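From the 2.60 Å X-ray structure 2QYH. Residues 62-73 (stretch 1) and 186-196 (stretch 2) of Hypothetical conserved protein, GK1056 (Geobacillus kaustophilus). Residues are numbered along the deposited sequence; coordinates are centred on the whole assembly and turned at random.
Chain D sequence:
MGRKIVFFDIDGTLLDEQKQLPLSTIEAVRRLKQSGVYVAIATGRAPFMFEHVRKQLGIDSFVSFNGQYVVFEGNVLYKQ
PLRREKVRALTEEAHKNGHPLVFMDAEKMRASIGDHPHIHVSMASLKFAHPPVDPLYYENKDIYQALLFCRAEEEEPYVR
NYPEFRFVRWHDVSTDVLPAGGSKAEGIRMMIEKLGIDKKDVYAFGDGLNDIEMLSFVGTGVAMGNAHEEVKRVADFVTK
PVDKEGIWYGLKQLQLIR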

ATOM      1  N   PHE D  62       4.452  -9.395 -11.864  1.00 27.61           N
ATOM      2  CA  PHE D  62       3.059  -9.085 -12.120  1.00 27.61           C
ATOM      3  C   PHE D  62       2.761  -8.552 -13.509  1.00 27.61           C
ATOM      4  O   PHE D  62       3.651  -8.145 -14.252  1.00 26.61           O
ATOM      5  N   VAL D  63       1.476  -8.584 -13.838  1.00 25.51           N
ATOM      6  CA  VAL D  63       0.950  -8.070 -15.085  1.00 24.51           C
ATOM      7  C   VAL D  63       0.032  -6.958 -14.597  1.00 25.51           C
ATOM      8  O   VAL D  63      -1.003  -7.230 -13.982  1.00 26.51           O
ATOM      9  N   SER D  64       0.420  -5.709 -14.836  1.00 27.47           N
ATOM     10  CA  SER D  64      -0.397  -4.574 -14.415  1.00 27.47           C
ATOM     11  C   SER D  64      -0.903  -3.808 -15.637  1.00 28.47           C
ATOM     12  O   SER D  64      -0.541  -4.125 -16.767  1.00 27.47           O
ATOM     13  N   PHE D  65      -1.747  -2.807 -15.400  1.00 30.20           N
ATOM     14  CA  PHE D  65      -2.314  -1.991 -16.474  1.00 31.20           C
ATOM     15  C   PHE D  65      -2.927  -2.847 -17.584  1.00 32.20           C
ATOM     16  O   PHE D  65      -2.683  -2.604 -18.764  1.00 32.20           O
ATOM     17  N   ASN D  66      -3.720  -3.845 -17.203  1.00 27.59           N
ATOM     18  CA  ASN D  66      -4.360  -4.733 -18.175  1.00 27.59           C
ATOM     19  C   ASN D  66      -3.407  -5.223 -19.258  1.00 27.59           C
ATOM     20  O   ASN D  66      -3.771  -5.266 -20.431  1.00 27.59           O
ATOM     21  N   GLY D  67      -2.185  -5.565 -18.860  1.00 25.13           N
ATOM     22  CA  GLY D  67      -1.212  -6.086 -19.799  1.00 25.13           C
ATOM     23  C   GLY D  67      -0.169  -5.142 -20.375  1.00 25.13           C
ATOM     24  O   GLY D  67       0.778  -5.605 -21.002  1.00 25.13           O
ATOM     25  N   GLN D  68      -0.309  -3.839 -20.161  1.00 26.74           N
ATOM     26  CA  GLN D  68       0.640  -2.883 -20.726  1.00 27.74           C
ATOM     27  C   GLN D  68       1.955  -2.666 -19.985  1.00 26.74           C
ATOM     28  O   GLN D  68       2.836  -1.979 -20.495  1.00 27.74           O
ATOM     29  N   TYR D  69       2.086  -3.253 -18.800  1.00 21.49           N
ATOM     30  CA  TYR D  69       3.303  -3.132 -17.998  1.00 21.49           C
ATOM     31  C   TYR D  69       3.466  -4.432 -17.209  1.00 21.49           C
ATOM     32  O   TYR D  69       2.732  -4.685 -16.256  1.00 20.49           O
ATOM     33  N   VAL D  70       4.431  -5.250 -17.622  1.00 23.53           N
ATOM     34  CA  VAL D  70       4.666  -6.545 -17.000  1.00 23.53           C
ATOM     35  C   VAL D  70       6.047  -6.648 -16.374  1.00 23.53           C
ATOM     36  O   VAL D  70       7.056  -6.431 -17.040  1.00 23.53           O
ATOM     37  N   VAL D  71       6.089  -7.004 -15.096  1.00 25.83           N
ATOM     38  CA  VAL D  71       7.351  -7.114 -14.374  1.00 25.83           C
ATOM     39  C   VAL D  71       7.629  -8.534 -13.883  1.00 26.83           C
ATOM     40  O   VAL D  71       6.729  -9.220 -13.405  1.00 26.83           O
ATOM     41  N   PHE D  72       8.879  -8.972 -13.995  1.00 30.19           N
ATOM     42  CA  PHE D  72       9.266 -10.304 -13.521  1.00 30.19           C
ATOM     43  C   PHE D  72      10.426 -10.203 -12.526  1.00 30.19           C
ATOM     44  O   PHE D  72      11.493  -9.694 -12.855  1.00 30.19           O
ATOM     45  N   GLU D  73      10.215 -10.698 -11.310  1.00 26.70           N
ATOM     46  CA  GLU D  73      11.234 -10.643 -10.261  1.00 26.70           C
ATOM     47  C   GLU D  73      11.871  -9.256 -10.151  1.00 26.70           C
ATOM     48  O   GLU D  73      13.092  -9.131 -10.116  1.00 26.70           O
ATOM     49  N   GLU D 186      -3.616 -11.136 -22.107  1.00 35.20           N
ATOM     50  CA  GLU D 186      -2.622 -10.915 -23.151  1.00 35.20           C
ATOM     51  C   GLU D 186      -1.265 -10.688 -22.495  1.00 34.20           C
ATOM     52  O   GLU D 186      -0.239 -11.167 -22.981  1.00 34.20           O
ATOM     53  N   GLY D 187      -1.273  -9.948 -21.390  1.00 34.51           N
ATOM     54  CA  GLY D 187      -0.042  -9.682 -20.670  1.00 33.51           C
ATOM     55  C   GLY D 187       0.499 -10.984 -20.114  1.00 33.51           C
ATOM     56  O   GLY D 187       1.709 -11.194 -20.065  1.00 34.51           O
ATOM     57  N   ILE D 188      -0.413 -11.855 -19.686  1.00 27.87           N
ATOM     58  CA  ILE D 188      -0.058 -13.160 -19.148  1.00 26.87           C
ATOM     59  C   ILE D 188       0.541 -14.012 -20.254  1.00 27.87           C
ATOM     60  O   ILE D 188       1.411 -14.848 -20.005  1.00 27.87           O
ATOM     61  N   ARG D 189       0.087 -13.792 -21.483  1.00 34.27           N
ATOM     62  CA  ARG D 189       0.603 -14.565 -22.601  1.00 36.27           C
ATOM     63  C   ARG D 189       2.090 -14.320 -22.867  1.00 36.27           C
ATOM     64  O   ARG D 189       2.820 -15.273 -23.123  1.00 36.27           O
HETATM   65  N   MSE D 190       2.557 -13.071 -22.817  1.00 36.85           N
HETATM   66  CA  MSE D 190       3.988 -12.859 -23.055  1.00 36.85           C
HETATM   67  C   MSE D 190       4.832 -13.064 -21.832  1.00 36.85           C
HETATM   68  O   MSE D 190       6.028 -13.313 -21.938  1.00 55.95           O
HETATM   69  N   MSE D 191       4.226 -12.918 -20.665  1.00 28.24           N
HETATM   70  CA  MSE D 191       4.972 -13.168 -19.463  1.00 28.24           C
HETATM   71  C   MSE D 191       5.453 -14.614 -19.629  1.00 28.24           C
HETATM   72  O   MSE D 191       6.656 -14.893 -19.545  1.00 35.80           O
ATOM     73  N   ILE D 192       4.512 -15.523 -19.913  1.00 24.67           N
ATOM     74  CA  ILE D 192       4.847 -16.934 -20.065  1.00 24.67           C
ATOM     75  C   ILE D 192       5.629 -17.256 -21.331  1.00 24.67           C
ATOM     76  O   ILE D 192       6.360 -18.250 -21.382  1.00 24.67           O
ATOM     77  N   GLU D 193       5.486 -16.425 -22.354  1.00 29.56           N
ATOM     78  CA  GLU D 193       6.222 -16.636 -23.589  1.00 31.56           C
ATOM     79  C   GLU D 193       7.680 -16.307 -23.306  1.00 30.56           C
ATOM     80  O   GLU D 193       8.573 -17.088 -23.621  1.00 30.56           O
ATOM     81  N   LYS D 194       7.911 -15.153 -22.686  1.00 34.68           N
ATOM     82  CA  LYS D 194       9.259 -14.712 -22.357  1.00 33.68           C
ATOM     83  C   LYS D 194       9.910 -15.630 -21.325  1.00 33.68           C
ATOM     84  O   LYS D 194      11.107 -15.902 -21.401  1.00 33.68           O
ATOM     85  N   LEU D 195       9.134 -16.098 -20.353  1.00 27.33           N
ATOM     86  CA  LEU D 195       9.680 -16.979 -19.321  1.00 27.33           C
ATOM     87  C   LEU D 195       9.893 -18.398 -19.840  1.00 27.33           C
ATOM     88  O   LEU D 195      10.615 -19.190 -19.234  1.00 27.33           O
ATOM     89  N   GLY D 196       9.263 -18.710 -20.968  1.00 31.04           N
ATOM     90  CA  GLY D 196       9.398 -20.032 -21.543  1.00 31.04           C
ATOM     91  C   GLY D 196       8.569 -21.048 -20.788  1.00 31.04           C
ATOM     92  O   GLY D 196       8.990 -22.193 -20.611  1.00 30.04           O
TER

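A β-hairpin (strands 62-64 and 69-72) lies against helix 186-195, strand 69-72 and the helix running 35° apart with their axes 9.2 Å apart at closest approach. The contact is apolar, with no hydrogen bond crossing it. Val 63, Val 70 and Phe 72 point toward the helix, all with chi1 t, while Phe 62 and Val 71 point away, as alternation along a strand requires. The backbones come closest at two glycines, Gly 67 CA lying 3.9 Å from Gly 187 CA; a CB on Gly 187 would clash with Val 63 CG1 and Gly 67 CA. At phi/psi 98/-10, a CB on Gly 67 would jam against Asn 66 O. Val 63 CG2 packs over the helix backbone, 3.9 Å from Gly 187 C, and reaches Ile 188 CG1 (4.1 Å), although Ile 188 (m, t) points away. Selenomethionine Met 191 points toward the hairpin with chi1 t, chi2 off-rotamer at 107° and chi3 m; this course places SE 3.9 Å from Val 70 CG1 and CE 3.2 Å from Phe 72 CB. One turn on, Leu 195 (m, t) sets CD2 over one face of the Phe 72 ring, 3.5 Å from the ring centroid, a CH-π contact almost exactly along the ring normal. Within the hairpin, Ser 64 (p) donates from OG to Tyr 69 O (2.9 Å).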

ATOM      1  CB  PHE D  62       2.562  -8.063 -11.092  1.00 26.31           C
ATOM      2  CG  PHE D  62       3.402  -6.799 -11.019  1.00 26.31           C
ATOM      3  CD1 PHE D  62       4.419  -6.672 -10.071  1.00 26.31           C
ATOM      4  CD2 PHE D  62       3.176  -5.741 -11.899  1.00 26.31           C
ATOM      5  CE1 PHE D  62       5.196  -5.507  -9.997  1.00 25.31           C
ATOM      6  CE2 PHE D  62       3.951  -4.568 -11.834  1.00 25.31           C
ATOM      7  CZ  PHE D  62       4.963  -4.454 -10.878  1.00 25.31           C
ATOM      8  CB  VAL D  63       0.082  -9.107 -15.830  1.00 18.64           C
ATOM      9  CG1 VAL D  63      -0.632  -8.432 -17.007  1.00 18.64           C
ATOM     10  CG2 VAL D  63       0.934 -10.253 -16.335  1.00 18.64           C
ATOM     11  CB  SER D  64       0.414  -3.645 -13.518  1.00 22.78           C
ATOM     12  OG  SER D  64       1.470  -3.029 -14.233  1.00 23.78           O
ATOM     13  CB  PHE D  65      -1.240  -1.079 -17.091  1.00 28.19           C
ATOM     14  CG  PHE D  65      -0.874   0.118 -16.246  1.00 28.19           C
ATOM     15  CD1 PHE D  65      -1.851   1.015 -15.814  1.00 27.19           C
ATOM     16  CD2 PHE D  65       0.458   0.387 -15.946  1.00 26.19           C
ATOM     17  CE1 PHE D  65      -1.504   2.174 -15.099  1.00 27.19           C
ATOM     18  CE2 PHE D  65       0.813   1.539 -15.235  1.00 26.19           C
ATOM     19  CZ  PHE D  65      -0.173   2.435 -14.812  1.00 26.19           C
ATOM     20  CB  ASN D  66      -5.545  -4.047 -18.863  1.00 30.74           C
ATOM     21  CG  ASN D  66      -6.628  -3.636 -17.892  1.00 32.74           C
ATOM     22  OD1 ASN D  66      -6.595  -2.536 -17.347  1.00 36.74           O
ATOM     23  ND2 ASN D  66      -7.591  -4.525 -17.659  1.00 34.74           N
ATOM     24  CB  GLN D  68      -0.054  -1.541 -20.951  1.00 29.83           C
ATOM     25  CG  GLN D  68      -0.810  -1.501 -22.267  1.00 31.83           C
ATOM     26  CD  GLN D  68      -1.720  -2.695 -22.442  1.00 33.83           C
ATOM     27  OE1 GLN D  68      -2.788  -2.767 -21.842  1.00 33.83           O
ATOM     28  NE2 GLN D  68      -1.294  -3.649 -23.253  1.00 33.83           N
ATOM     29  CB  TYR D  69       3.190  -1.949 -17.039  1.00 27.73           C
ATOM     30  CG  TYR D  69       4.486  -1.583 -16.359  1.00 27.73           C
ATOM     31  CD1 TYR D  69       5.529  -0.986 -17.070  1.00 28.73           C
ATOM     32  CD2 TYR D  69       4.669  -1.828 -15.006  1.00 26.73           C
ATOM     33  CE1 TYR D  69       6.731  -0.643 -16.440  1.00 29.73           C
ATOM     34  CE2 TYR D  69       5.859  -1.494 -14.366  1.00 27.73           C
ATOM     35  CZ  TYR D  69       6.886  -0.903 -15.084  1.00 28.73           C
ATOM     36  OH  TYR D  69       8.058  -0.582 -14.434  1.00 30.73           O
ATOM     37  CB  VAL D  70       4.512  -7.657 -18.047  1.00 22.54           C
ATOM     38  CG1 VAL D  70       4.610  -9.031 -17.384  1.00 21.54           C
ATOM     39  CG2 VAL D  70       3.188  -7.481 -18.783  1.00 20.54           C
ATOM     40  CB  VAL D  71       7.353  -6.168 -13.138  1.00 19.71           C
ATOM     41  CG1 VAL D  71       8.672  -6.289 -12.392  1.00 18.71           C
ATOM     42  CG2 VAL D  71       7.098  -4.736 -13.570  1.00 19.71           C
ATOM     43  CB  PHE D  72       9.683 -11.205 -14.686  1.00 19.65           C
ATOM     44  CG  PHE D  72      10.191 -12.541 -14.249  1.00 20.65           C
ATOM     45  CD1 PHE D  72       9.343 -13.451 -13.628  1.00 20.65           C
ATOM     46  CD2 PHE D  72      11.528 -12.872 -14.409  1.00 19.65           C
ATOM     47  CE1 PHE D  72       9.824 -14.677 -13.168  1.00 21.65           C
ATOM     48  CE2 PHE D  72      12.019 -14.095 -13.952  1.00 20.65           C
ATOM     49  CZ  PHE D  72      11.166 -14.999 -13.330  1.00 19.65           C
ATOM     50  CB  GLU D  73      12.340 -11.673 -10.512  1.00 32.20           C
ATOM     51  CG  GLU D  73      11.872 -13.111 -10.599  1.00 32.20           C
ATOM     52  CD  GLU D  73      13.020 -14.111 -10.508  1.00 33.20           C
ATOM     53  OE1 GLU D  73      14.082 -13.868 -11.125  1.00 35.20           O
ATOM     54  OE2 GLU D  73      12.855 -15.146  -9.826  1.00 36.20           O
ATOM     55  CB  GLU D 186      -3.017  -9.696 -23.988  1.00 44.10           C
ATOM     56  CG  GLU D 186      -2.149  -9.444 -25.209  1.00 48.10           C
ATOM     57  CD  GLU D 186      -2.086 -10.634 -26.155  1.00 54.10           C
ATOM     58  OE1 GLU D 186      -3.039 -11.452 -26.169  1.00 54.10           O
ATOM     59  OE2 GLU D 186      -1.084 -10.738 -26.896  1.00 57.10           O
ATOM     60  CB  ILE D 188      -1.306 -13.878 -18.555  1.00 20.86           C
ATOM     61  CG1 ILE D 188      -1.687 -13.219 -17.230  1.00 19.86           C
ATOM     62  CG2 ILE D 188      -1.027 -15.351 -18.320  1.00 19.86           C
ATOM     63  CD1 ILE D 188      -2.921 -13.769 -16.601  1.00 14.86           C
ATOM     64  CB  ARG D 189      -0.200 -14.300 -23.872  1.00 46.20           C
ATOM     65  CG  ARG D 189       0.203 -15.208 -25.022  1.00 48.20           C
ATOM     66  CD  ARG D 189      -0.808 -15.144 -26.146  1.00 49.20           C
ATOM     67  NE  ARG D 189      -0.301 -14.484 -27.345  1.00 57.20           N
ATOM     68  CZ  ARG D 189       0.224 -13.264 -27.372  1.00 61.20           C
ATOM     69  NH1 ARG D 189       0.328 -12.556 -26.258  1.00 63.20           N
ATOM     70  NH2 ARG D 189       0.627 -12.740 -28.520  1.00 62.20           N
HETATM   71  CB  MSE D 190       4.305 -11.482 -23.606  1.00 91.30           C
HETATM   72  CG  MSE D 190       3.171 -10.545 -23.663  1.00 91.30           C
HETATM   73 SE   MSE D 190       3.325  -9.664 -25.350  1.00 91.30          SE
HETATM   74  CE  MSE D 190       4.687 -10.733 -26.223  1.00 91.30           C
HETATM   75  CB  MSE D 191       4.074 -13.058 -18.241  1.00 64.86           C
HETATM   76  CG  MSE D 191       4.654 -13.734 -17.020  1.00 64.86           C
HETATM   77 SE   MSE D 191       5.304 -12.517 -15.691  1.00 64.86          SE
HETATM   78  CE  MSE D 191       7.100 -12.281 -16.329  1.00 64.86           C
ATOM     79  CB  ILE D 192       3.588 -17.837 -19.986  1.00 23.93           C
ATOM     80  CG1 ILE D 192       2.701 -17.635 -21.215  1.00 22.93           C
ATOM     81  CG2 ILE D 192       2.817 -17.523 -18.707  1.00 23.93           C
ATOM     82  CD1 ILE D 192       1.480 -18.522 -21.239  1.00 22.93           C
ATOM     83  CB  GLU D 193       5.682 -15.733 -24.690  1.00 57.30           C
ATOM     84  CG  GLU D 193       4.843 -16.458 -25.715  1.00 59.30           C
ATOM     85  CD  GLU D 193       4.191 -15.512 -26.708  1.00 60.30           C
ATOM     86  OE1 GLU D 193       4.871 -14.561 -27.168  1.00 63.30           O
ATOM     87  OE2 GLU D 193       3.001 -15.728 -27.032  1.00 65.30           O
ATOM     88  CB  LYS D 194       9.249 -13.277 -21.806  1.00 36.34           C
ATOM     89  CG  LYS D 194       8.654 -12.202 -22.712  1.00 37.34           C
ATOM     90  CD  LYS D 194       9.425 -12.036 -24.010  1.00 42.34           C
ATOM     91  CE  LYS D 194       9.108 -10.698 -24.680  1.00 45.34           C
ATOM     92  NZ  LYS D 194       7.653 -10.480 -24.918  1.00 46.34           N
ATOM     93  CB  LEU D 195       8.758 -17.014 -18.094  1.00 31.27           C
ATOM     94  CG  LEU D 195       8.601 -15.689 -17.339  1.00 31.27           C
ATOM     95  CD1 LEU D 195       7.702 -15.879 -16.129  1.00 28.27           C
ATOM     96  CD2 LEU D 195       9.974 -15.179 -16.909  1.00 32.27           C
TER